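Local coordinates for protein tapirin (Caldicellulosiruptor hydrothermalis, PDB 6N2C) that binds cellulose and probably helps the cell adhere to it, through a zinc-containing beta-helix domain, at residues L274-I280 with L293-D299; F313-L319 with L334-E340; E473-I478 with P558-Y562. All blocks are in the same frame, centred on the assembly; numbering follows the deposited sequence.

Contact 1 of 3, residues L274-I280 with L293-D299; sequences LFSDGTI and LFCDTLD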
loop_
_atom_site.group_PDB
_atom_site.type_symbol
_atom_site.label_atom_id
_atom_site.label_comp_id
_atom_site.label_asym_id
_atom_site.label_seq_id
_atom_site.Cartn_x
_atom_site.Cartn_y
_atom_site.Cartn_z
ATOM N N LEU A 274 3.089 -4.816 -0.656
ATOM C CA LEU A 274 2.232 -3.737 -0.099
ATOM C C LEU A 274 1.983 -4.152 1.285
ATOM O O LEU A 274 1.444 -5.271 1.517
ATOM C CB LEU A 274 0.898 -3.696 -0.915
ATOM C CG LEU A 274 -0.129 -2.701 -0.470
ATOM C CD1 LEU A 274 0.481 -1.326 -0.611
ATOM C CD2 LEU A 274 -1.329 -2.786 -1.354
ATOM N N PHE A 275 2.374 -3.325 2.266
ATOM C CA PHE A 275 2.314 -3.717 3.661
ATOM C C PHE A 275 1.760 -2.575 4.458
ATOM O O PHE A 275 2.336 -1.487 4.427
ATOM C CB PHE A 275 3.754 -4.061 4.165
ATOM C CG PHE A 275 3.807 -4.807 5.424
ATOM C CD1 PHE A 275 3.416 -4.208 6.640
ATOM C CD2 PHE A 275 4.220 -6.149 5.449
ATOM C CE1 PHE A 275 3.453 -4.927 7.834
ATOM C CE2 PHE A 275 4.257 -6.819 6.638
ATOM C CZ PHE A 275 3.861 -6.243 7.816
ATOM N N SER A 276 0.719 -2.829 5.257
ATOM C CA SER A 276 0.249 -1.831 6.194
ATOM C C SER A 276 -0.020 -2.488 7.532
ATOM O O SER A 276 -0.485 -3.605 7.595
ATOM C CB SER A 276 -1.017 -1.116 5.731
ATOM O OG SER A 276 -1.352 -0.035 6.581
ATOM N N ASP A 277 0.320 -1.820 8.623
ATOM C CA ASP A 277 -0.137 -2.267 9.904
ATOM C C ASP A 277 -1.591 -1.888 10.189
ATOM O O ASP A 277 -2.092 -2.260 11.298
ATOM C CB ASP A 277 0.743 -1.737 11.008
ATOM C CG ASP A 277 2.205 -2.264 10.893
ATOM O OD1 ASP A 277 2.326 -3.463 10.628
ATOM O OD2 ASP A 277 3.174 -1.466 11.174
ATOM N N GLY A 278 -2.234 -1.180 9.292
ATOM C CA GLY A 278 -3.614 -0.646 9.496
ATOM C C GLY A 278 -4.596 -1.183 8.473
ATOM O O GLY A 278 -4.468 -2.267 7.920
ATOM N N THR A 279 -5.594 -0.368 8.210
ATOM C CA THR A 279 -6.689 -0.749 7.338
ATOM C C THR A 279 -6.489 -0.160 5.960
ATOM O O THR A 279 -6.151 1.014 5.840
ATOM C CB THR A 279 -8.005 -0.266 7.957
ATOM O OG1 THR A 279 -8.243 -0.961 9.172
ATOM C CG2 THR A 279 -9.162 -0.529 7.101
ATOM N N ILE A 280 -6.711 -0.973 4.942
ATOM C CA ILE A 280 -6.741 -0.600 3.575
ATOM C C ILE A 280 -8.177 -0.557 3.182
ATOM O O ILE A 280 -8.849 -1.594 3.267
ATOM C CB ILE A 280 -5.951 -1.589 2.651
ATOM C CG1 ILE A 280 -4.466 -1.611 3.091
ATOM C CG2 ILE A 280 -6.131 -1.167 1.175
ATOM C CD1 ILE A 280 -3.661 -2.612 2.236
ATOM N N LEU A 293 0.535 -8.834 -0.297
ATOM C CA LEU A 293 -0.167 -7.807 0.447
ATOM C C LEU A 293 -0.316 -8.295 1.878
ATOM O O LEU A 293 -0.810 -9.396 2.150
ATOM C CB LEU A 293 -1.539 -7.566 -0.250
ATOM C CG LEU A 293 -2.443 -6.504 0.364
ATOM C CD1 LEU A 293 -3.489 -6.094 -0.672
ATOM C CD2 LEU A 293 -3.128 -6.891 1.620
ATOM N N PHE A 294 0.129 -7.462 2.830
ATOM C CA PHE A 294 -0.093 -7.705 4.207
ATOM C C PHE A 294 -0.873 -6.509 4.789
ATOM O O PHE A 294 -0.521 -5.372 4.516
ATOM C CB PHE A 294 1.234 -7.753 5.024
ATOM C CG PHE A 294 2.175 -8.889 4.707
ATOM C CD1 PHE A 294 2.844 -8.895 3.491
ATOM C CD2 PHE A 294 2.523 -9.845 5.679
ATOM C CE1 PHE A 294 3.819 -9.876 3.234
ATOM C CE2 PHE A 294 3.473 -10.785 5.402
ATOM C CZ PHE A 294 4.105 -10.806 4.196
ATOM N N CYS A 295 -1.895 -6.737 5.643
ATOM C CA CYS A 295 -2.545 -5.616 6.282
ATOM C C CYS A 295 -3.268 -6.084 7.509
ATOM O O CYS A 295 -3.400 -7.286 7.695
ATOM C CB CYS A 295 -3.466 -4.788 5.323
ATOM S SG CYS A 295 -4.895 -5.814 4.797
ATOM N N ASP A 296 -3.717 -5.187 8.371
ATOM C CA ASP A 296 -4.583 -5.644 9.445
ATOM C C ASP A 296 -5.965 -6.014 8.875
ATOM O O ASP A 296 -6.477 -7.116 9.114
ATOM C CB ASP A 296 -4.742 -4.624 10.516
ATOM C CG ASP A 296 -5.745 -5.002 11.577
ATOM O OD1 ASP A 296 -5.560 -5.973 12.320
ATOM O OD2 ASP A 296 -6.775 -4.304 11.642
ATOM N N THR A 297 -6.562 -5.069 8.209
ATOM C CA THR A 297 -7.903 -5.196 7.719
ATOM C C THR A 297 -7.889 -4.741 6.276
ATOM O O THR A 297 -7.364 -3.688 5.933
ATOM C CB THR A 297 -8.870 -4.333 8.502
ATOM O OG1 THR A 297 -9.016 -4.808 9.840
ATOM C CG2 THR A 297 -10.268 -4.284 7.853
ATOM N N LEU A 298 -8.474 -5.527 5.383
ATOM C CA LEU A 298 -8.747 -5.112 4.001
ATOM C C LEU A 298 -10.282 -4.968 3.766
ATOM O O LEU A 298 -10.974 -5.959 3.899
ATOM C CB LEU A 298 -8.168 -6.103 2.994
ATOM C CG LEU A 298 -8.445 -5.853 1.492
ATOM C CD1 LEU A 298 -8.072 -4.455 1.078
ATOM C CD2 LEU A 298 -7.706 -6.889 0.647
ATOM N N ASP A 299 -10.720 -3.727 3.546
ATOM C CA ASP A 299 -12.169 -3.354 3.397
ATOM C C ASP A 299 -12.501 -3.101 1.947
ATOM O O ASP A 299 -11.993 -2.150 1.331
ATOM C CB ASP A 299 -12.506 -2.140 4.291
ATOM C CG ASP A 299 -12.791 -2.513 5.734
ATOM O OD1 ASP A 299 -13.153 -3.644 6.037
ATOM O OD2 ASP A 299 -12.710 -1.615 6.598
HETATM O O HOH W 1 -6.460 -1.633 11.221
#
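The first torsions of Phe-275 and Phe-294 set how their side chains meet. CG of Phe-275 lies opposite its own backbone N (chi1 -164°), while CG of Phe-294 lies beside its N (chi1 -66°). The Phe-275 ring is thereby laid over the base of the Phe-294 side chain. CB of Phe-294 sits over one face of the Phe-275 ring, displaced toward the rim, and makes a CH-pi contact 3.8 Å from the ring centroid. The two rings are tilted by 26° and slid apart, so they barely overlap. Phe-294 also meets the rings of Phe-313 and Tyr-315.

The segments are equivalent corners of successive coils in a parallel beta-helix, each two short strands joined by a turn. Phe-294 N donates to Leu-274 O, and Ser-276 N to Phe-294 O, both at 2.9 Å. The register then slips by one residue at the turn. After it, Ile-280 N donates to Thr-297 O, and Asp-299 N to Ile-280 O. Within the turn Asp-296 N reaches Gly-278 O along a more bent bond. Ser-276 OG accepts from Gly-278 N, an ST turn, and also bonds Thr-255.

Inside the coil Leu-274 and Leu-293 lie side by side, with CD2 of the first 4.0 Å from CD1 of the second. CD1 of Ile-280 packs on CB of Cys-295, and its CG2 on Leu-298 CD1 at 3.8 Å. On the outer side Thr-279 OG1 rests 3.5 Å from Thr-297 CB. A water links Thr-279 OG1 to Asp-296 OD2, to which it donates at 2.7 Å; Asp-296 OD1 takes Asn-317 ND2.

Contact 2 of 3, residues F313-L319 with L334-E340; sequences FAYFNKL and LFGGDIE
From Ala-314 with Leu-334 to Leu-319 with Ile-339 the two segments run parallel and in step, joined by five backbone hydrogen bonds, two on each side of the turn and one within it, from Asp-338 N to Asn-317 O.

Phe-316 turns inward at this corner. Its CG stands between the backbone N and the carbonyl carbon (chi1 52°), which lays the ring against the second segment. CE1 of Phe-316 comes 3.4 Å from Gly-336 CA, and its CZ touches Ile-339 CG1 at 3.8 Å. Leu-319 CB lies over one face and Phe-335 O over the opposite face. A cis peptide precedes Gly-337, whose positive phi favours glycine; its CA lies 3.2 Å from Asn-317 O. Leu-334 fills in beside the Phe-316 ring, with CD2 on Ala-314 CB and CD1 on Leu-319 CD2. This is the stacked apolar interior of a beta-helix, built from successive coils.

Outside, the Phe-335 ring turns its edge toward the face of Phe-313 in an offset edge-to-face pair, planes at 71°. CE2 of Phe-335 approaches Phe-313 CB at 3.6 Å. Pro-447 packs on both rings. At the far end Lys-318 bends at chi2 and chi4, so that CD passes Asp-338 CB and NZ of Lys-318 reaches Glu-340 OE1 at 2.9 Å. NZ meets that oxygen on its anti side. It also bonds Asn-320 OD1, while Glu-340 OE2 pairs with Arg-342. The carboxylate is thus gripped through both oxygens by two cationic groups, which probably favours its charged form.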
loop_
_atom_site.group_PDB
_atom_site.type_symbol
_atom_site.label_atom_id
_atom_site.label_comp_id
_atom_site.label_asym_id
_atom_site.label_seq_id
_atom_site.Cartn_x
_atom_site.Cartn_y
_atom_site.Cartn_z
ATOM N N PHE A 313 -0.145 -13.302 -2.700
ATOM C CA PHE A 313 -0.999 -13.566 -1.570
ATOM C C PHE A 313 -1.460 -12.285 -0.895
ATOM O O PHE A 313 -0.863 -11.207 -1.099
ATOM C CB PHE A 313 -0.335 -14.503 -0.530
ATOM C CG PHE A 313 0.884 -13.904 0.101
ATOM C CD1 PHE A 313 0.741 -12.983 1.135
ATOM C CD2 PHE A 313 2.165 -14.220 -0.361
ATOM C CE1 PHE A 313 1.893 -12.370 1.720
ATOM C CE2 PHE A 313 3.301 -13.575 0.215
ATOM C CZ PHE A 313 3.150 -12.688 1.281
ATOM N N ALA A 314 -2.525 -12.447 -0.093
ATOM C CA ALA A 314 -2.910 -11.429 0.865
ATOM C C ALA A 314 -3.011 -12.066 2.197
ATOM O O ALA A 314 -3.650 -13.146 2.358
ATOM C CB ALA A 314 -4.225 -10.772 0.429
ATOM N N TYR A 315 -2.470 -11.399 3.215
ATOM C CA TYR A 315 -2.387 -11.880 4.557
ATOM C C TYR A 315 -2.961 -10.785 5.391
ATOM O O TYR A 315 -2.524 -9.642 5.313
ATOM C CB TYR A 315 -0.910 -12.218 4.892
ATOM C CG TYR A 315 -0.490 -12.648 6.250
ATOM C CD1 TYR A 315 -1.392 -12.812 7.347
ATOM C CD2 TYR A 315 0.885 -12.954 6.530
ATOM C CE1 TYR A 315 -0.910 -13.167 8.616
ATOM C CE2 TYR A 315 1.301 -13.311 7.779
ATOM C CZ TYR A 315 0.431 -13.405 8.815
ATOM O OH TYR A 315 0.874 -13.799 10.040
ATOM N N PHE A 316 -3.943 -11.099 6.256
ATOM C CA PHE A 316 -4.770 -10.081 6.929
ATOM C C PHE A 316 -5.362 -10.633 8.210
ATOM O O PHE A 316 -5.444 -11.863 8.378
ATOM C CB PHE A 316 -5.978 -9.613 6.005
ATOM C CG PHE A 316 -6.765 -10.793 5.488
ATOM C CD1 PHE A 316 -7.724 -11.408 6.270
ATOM C CD2 PHE A 316 -6.360 -11.383 4.299
ATOM C CE1 PHE A 316 -8.371 -12.557 5.803
ATOM C CE2 PHE A 316 -6.994 -12.530 3.850
ATOM C CZ PHE A 316 -7.979 -13.094 4.591
ATOM N N ASN A 317 -5.730 -9.745 9.124
ATOM C CA ASN A 317 -6.514 -10.155 10.253
ATOM C C ASN A 317 -8.032 -10.198 9.900
ATOM O O ASN A 317 -8.792 -11.007 10.504
ATOM C CB ASN A 317 -6.231 -9.286 11.483
ATOM C CG ASN A 317 -4.858 -9.542 12.033
ATOM O OD1 ASN A 317 -4.412 -10.717 12.057
ATOM N ND2 ASN A 317 -4.125 -8.473 12.364
ATOM N N LYS A 318 -8.468 -9.249 9.084
ATOM C CA LYS A 318 -9.896 -9.154 8.654
ATOM C C LYS A 318 -9.963 -8.758 7.174
ATOM O O LYS A 318 -9.235 -7.858 6.703
ATOM C CB LYS A 318 -10.730 -8.190 9.489
ATOM C CG LYS A 318 -12.214 -8.240 9.153
ATOM C CD LYS A 318 -12.865 -9.572 9.546
ATOM C CE LYS A 318 -14.209 -9.826 8.894
ATOM N NZ LYS A 318 -15.238 -8.903 9.549
ATOM N N LEU A 319 -10.778 -9.495 6.401
ATOM C CA LEU A 319 -11.070 -9.184 5.029
ATOM C C LEU A 319 -12.636 -9.064 4.967
ATOM O O LEU A 319 -13.319 -10.024 5.270
ATOM C CB LEU A 319 -10.603 -10.341 4.137
ATOM C CG LEU A 319 -11.032 -10.295 2.677
ATOM C CD1 LEU A 319 -10.688 -8.986 1.970
ATOM C CD2 LEU A 319 -10.502 -11.471 1.956
ATOM N N LEU A 334 -4.973 -16.711 0.056
ATOM C CA LEU A 334 -5.377 -15.815 1.122
ATOM C C LEU A 334 -4.979 -16.425 2.423
ATOM O O LEU A 334 -5.277 -17.627 2.686
ATOM C CB LEU A 334 -6.895 -15.605 1.132
ATOM C CG LEU A 334 -7.483 -14.839 -0.060
ATOM C CD1 LEU A 334 -8.974 -14.625 0.115
ATOM C CD2 LEU A 334 -6.819 -13.500 -0.161
ATOM N N PHE A 335 -4.418 -15.626 3.333
ATOM C CA PHE A 335 -4.048 -16.046 4.669
ATOM C C PHE A 335 -4.800 -15.171 5.689
ATOM O O PHE A 335 -4.344 -14.035 5.987
ATOM C CB PHE A 335 -2.496 -15.947 4.937
ATOM C CG PHE A 335 -1.648 -16.775 3.982
ATOM C CD1 PHE A 335 -1.585 -18.120 4.151
ATOM C CD2 PHE A 335 -0.999 -16.218 2.921
ATOM C CE1 PHE A 335 -0.824 -18.923 3.311
ATOM C CE2 PHE A 335 -0.266 -16.995 2.063
ATOM C CZ PHE A 335 -0.158 -18.369 2.267
ATOM N N GLY A 336 -5.905 -15.667 6.232
ATOM C CA GLY A 336 -6.586 -15.028 7.291
ATOM C C GLY A 336 -6.235 -15.563 8.625
ATOM O O GLY A 336 -5.490 -16.604 8.684
ATOM N N GLY A 337 -6.789 -15.014 9.714
ATOM C CA GLY A 337 -7.721 -13.912 9.730
ATOM C C GLY A 337 -9.133 -14.388 9.480
ATOM O O GLY A 337 -9.367 -15.529 9.012
ATOM N N ASP A 338 -10.069 -13.459 9.666
ATOM C CA ASP A 338 -11.456 -13.742 9.372
ATOM C C ASP A 338 -11.840 -13.091 8.070
ATOM O O ASP A 338 -11.353 -11.990 7.702
ATOM C CB ASP A 338 -12.354 -13.181 10.528
ATOM C CG ASP A 338 -12.103 -13.839 11.864
ATOM O OD1 ASP A 338 -11.636 -14.999 11.949
ATOM O OD2 ASP A 338 -12.478 -13.197 12.847
ATOM N N ILE A 339 -12.765 -13.751 7.379
ATOM C CA ILE A 339 -13.235 -13.317 6.114
ATOM C C ILE A 339 -14.758 -13.195 6.215
ATOM O O ILE A 339 -15.410 -14.137 6.707
ATOM C CB ILE A 339 -12.938 -14.339 5.090
ATOM C CG1 ILE A 339 -11.433 -14.578 4.910
ATOM C CG2 ILE A 339 -13.464 -13.882 3.739
ATOM C CD1 ILE A 339 -11.054 -15.530 3.753
ATOM N N GLU A 340 -15.319 -12.048 5.784
ATOM C CA GLU A 340 -16.774 -11.877 5.865
ATOM C C GLU A 340 -17.225 -11.334 4.505
ATOM O O GLU A 340 -16.729 -10.279 4.049
ATOM C CB GLU A 340 -17.125 -10.973 7.043
ATOM C CG GLU A 340 -18.615 -10.654 7.115
ATOM C CD GLU A 340 -18.919 -9.698 8.269
ATOM O OE1 GLU A 340 -18.033 -9.399 9.117
ATOM O OE2 GLU A 340 -20.067 -9.303 8.372
#

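Contact 3 of 3, residues E473-I478 with P558-Y562; sequences EDKKDI and PLIDY
Tyr-562 reaches across to Glu-473 from the helix 557-565. Its CG lies opposite the backbone N (chi1 179°), which carries the ring out toward the loop. The hydroxyl of Tyr-562 donates to Glu-473 OE2 at 2.6 Å, using the anti lone pair of that oxygen. Ring and carboxylate planes are only 3° apart, and OE2 lies at the ring edge, in plane. CG of Glu-473 stands between its backbone N and carbonyl carbon, and the chain then runs extended to bring OE2 to the hydroxyl. Glu-473 adopts two conformations, so the bond probably forms only part of the time.

Lys-475 lies over one face of the tyrosine. A bend at chi2 (63°) folds its chain along the ring, with CG almost above the centre, 3.7 Å from the centroid, as a CH-pi contact. Lys-475 CB is 3.6 Å from Tyr-562 CZ. NZ continues beyond to a salt bridge with Asp-477 OD1 whose hydrogen bond is weak.

Ile-478 splits its two branches. CD1 of Ile-478 packs on Tyr-562 CB at 3.7 Å. CG2 meets Pro-558 CB and Leu-559 CB. Together these side chains dock the helix on the loop before strand 483-488, near one end of the beta-helix.

A water donates to both Tyr-562 OH and Glu-473 O. When Glu-473 is in place, the hydroxyl gives one bond and accepts another, which would orient its O-H, while the lysine methylenes cover a ring face.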
loop_
_atom_site.group_PDB
_atom_site.type_symbol
_atom_site.label_atom_id
_atom_site.label_comp_id
_atom_site.label_asym_id
_atom_site.label_seq_id
_atom_site.Cartn_x
_atom_site.Cartn_y
_atom_site.Cartn_z
ATOM N N GLU A 473 24.478 24.654 10.562
ATOM C CA GLU A 473 24.842 25.838 9.778
ATOM C C GLU A 473 24.046 25.832 8.504
ATOM O O GLU A 473 23.662 24.758 8.008
ATOM C CB GLU A 473 26.368 25.841 9.439
ATOM C CG GLU A 473 26.858 24.984 8.266
ATOM C CD GLU A 473 28.350 25.207 7.908
ATOM O OE1 GLU A 473 29.037 25.999 8.645
ATOM O OE2 GLU A 473 28.842 24.611 6.894
ATOM N N ASP A 474 23.808 27.009 7.943
ATOM C CA ASP A 474 23.285 27.075 6.604
ATOM C C ASP A 474 24.411 26.892 5.554
ATOM O O ASP A 474 25.589 27.305 5.794
ATOM C CB ASP A 474 22.636 28.431 6.324
ATOM C CG ASP A 474 21.405 28.688 7.159
ATOM O OD1 ASP A 474 20.817 27.746 7.769
ATOM O OD2 ASP A 474 20.968 29.852 7.169
ATOM N N LYS A 475 24.084 26.264 4.406
ATOM C CA LYS A 475 25.076 26.135 3.308
ATOM C C LYS A 475 24.293 26.535 2.076
ATOM O O LYS A 475 23.391 25.806 1.631
ATOM C CB LYS A 475 25.612 24.757 3.252
ATOM C CG LYS A 475 26.691 24.436 2.218
ATOM C CD LYS A 475 27.967 25.253 2.495
ATOM C CE LYS A 475 29.092 24.688 1.675
ATOM N NZ LYS A 475 30.258 25.586 1.863
ATOM N N LYS A 476 24.636 27.690 1.477
ATOM C CA LYS A 476 23.897 28.252 0.383
ATOM C C LYS A 476 24.683 28.458 -0.959
ATOM O O LYS A 476 24.099 28.932 -1.929
ATOM C CB LYS A 476 23.412 29.639 0.766
ATOM C CG LYS A 476 22.481 29.688 1.996
ATOM C CD LYS A 476 21.866 31.100 2.089
ATOM C CE LYS A 476 20.722 31.172 3.088
ATOM N NZ LYS A 476 20.335 32.592 3.370
ATOM N N ASP A 477 25.910 27.990 -1.019
ATOM C CA ASP A 477 26.760 28.260 -2.200
ATOM C C ASP A 477 27.054 27.052 -3.079
ATOM O O ASP A 477 27.947 27.146 -3.955
ATOM C CB ASP A 477 28.014 28.995 -1.762
ATOM C CG ASP A 477 28.911 28.207 -0.812
ATOM O OD1 ASP A 477 28.600 27.102 -0.362
ATOM O OD2 ASP A 477 30.026 28.692 -0.584
ATOM N N ILE A 478 26.328 25.930 -2.868
ATOM C CA ILE A 478 26.501 24.706 -3.624
ATOM C C ILE A 478 25.562 24.785 -4.810
ATOM O O ILE A 478 24.600 24.083 -4.894
ATOM C CB ILE A 478 26.382 23.444 -2.799
ATOM C CG1 ILE A 478 27.368 23.489 -1.597
ATOM C CG2 ILE A 478 26.778 22.207 -3.621
ATOM C CD1 ILE A 478 27.304 22.282 -0.700
ATOM N N PRO A 558 28.790 17.526 -5.183
ATOM C CA PRO A 558 29.370 18.413 -4.155
ATOM C C PRO A 558 28.381 18.617 -2.984
ATOM O O PRO A 558 28.796 18.748 -1.813
ATOM C CB PRO A 558 29.572 19.730 -4.845
ATOM C CG PRO A 558 29.397 19.453 -6.309
ATOM C CD PRO A 558 28.799 18.155 -6.529
ATOM N N LEU A 559 27.102 18.489 -3.301
ATOM C CA LEU A 559 26.078 18.601 -2.201
ATOM C C LEU A 559 26.087 17.321 -1.400
ATOM O O LEU A 559 26.045 17.390 -0.176
ATOM C CB LEU A 559 24.701 18.988 -2.771
ATOM C CG LEU A 559 23.498 19.040 -1.789
ATOM C CD1 LEU A 559 23.809 20.214 -0.840
ATOM C CD2 LEU A 559 22.244 19.292 -2.594
ATOM N N ILE A 560 26.128 16.128 -2.007
ATOM C CA ILE A 560 26.191 14.896 -1.321
ATOM C C ILE A 560 27.463 14.856 -0.424
ATOM O O ILE A 560 27.448 14.507 0.768
ATOM C CB ILE A 560 26.228 13.724 -2.274
ATOM C CG1 ILE A 560 24.888 13.593 -3.047
ATOM C CG2 ILE A 560 26.590 12.415 -1.602
ATOM C CD1 ILE A 560 24.898 12.612 -4.122
ATOM N N ASP A 561 28.588 15.266 -1.014
ATOM C CA ASP A 561 29.842 15.264 -0.259
ATOM C C ASP A 561 29.721 16.168 1.000
ATOM O O ASP A 561 30.190 15.783 2.073
ATOM C CB ASP A 561 30.992 15.814 -1.096
ATOM C CG ASP A 561 31.365 14.876 -2.260
ATOM O OD1 ASP A 561 30.941 13.718 -2.355
ATOM O OD2 ASP A 561 32.112 15.408 -3.029
ATOM N N TYR A 562 29.115 17.325 0.857
ATOM C CA TYR A 562 28.874 18.202 1.991
ATOM C C TYR A 562 28.001 17.553 3.051
ATOM O O TYR A 562 28.368 17.494 4.288
ATOM C CB TYR A 562 28.253 19.517 1.596
ATOM C CG TYR A 562 27.957 20.453 2.721
ATOM C CD1 TYR A 562 28.970 21.227 3.313
ATOM C CD2 TYR A 562 26.699 20.487 3.327
ATOM C CE1 TYR A 562 28.685 22.066 4.373
ATOM C CE2 TYR A 562 26.421 21.260 4.435
ATOM C CZ TYR A 562 27.392 22.098 4.921
ATOM O OH TYR A 562 27.139 22.861 5.988
HETATM O O HOH W 2 24.944 22.329 7.349
#

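In the fold
Along the chain contact 1 comes first, then contact 2, then contact 3. Contacts 1 and 2 lie in neighbouring coils of the beta-helix, their centres about 10 Å apart. Strands 293-294 and 313-315 adjoin on one side of the helix, and 297-300 and 318-321 on another. Probable backbone hydrogen bonds from Asn-317 N to Asp-296 O and from Leu-298 N to Lys-318 O join the two pairs directly. Contact 3 lies about 40 Å from contact 1 and about 49 Å from contact 2, centre to centre, and on the opposite side of the chain's centre from contact 2. Contacts 1 and 2 thus build the repeating body, and contact 3 packs a helix against a surface loop.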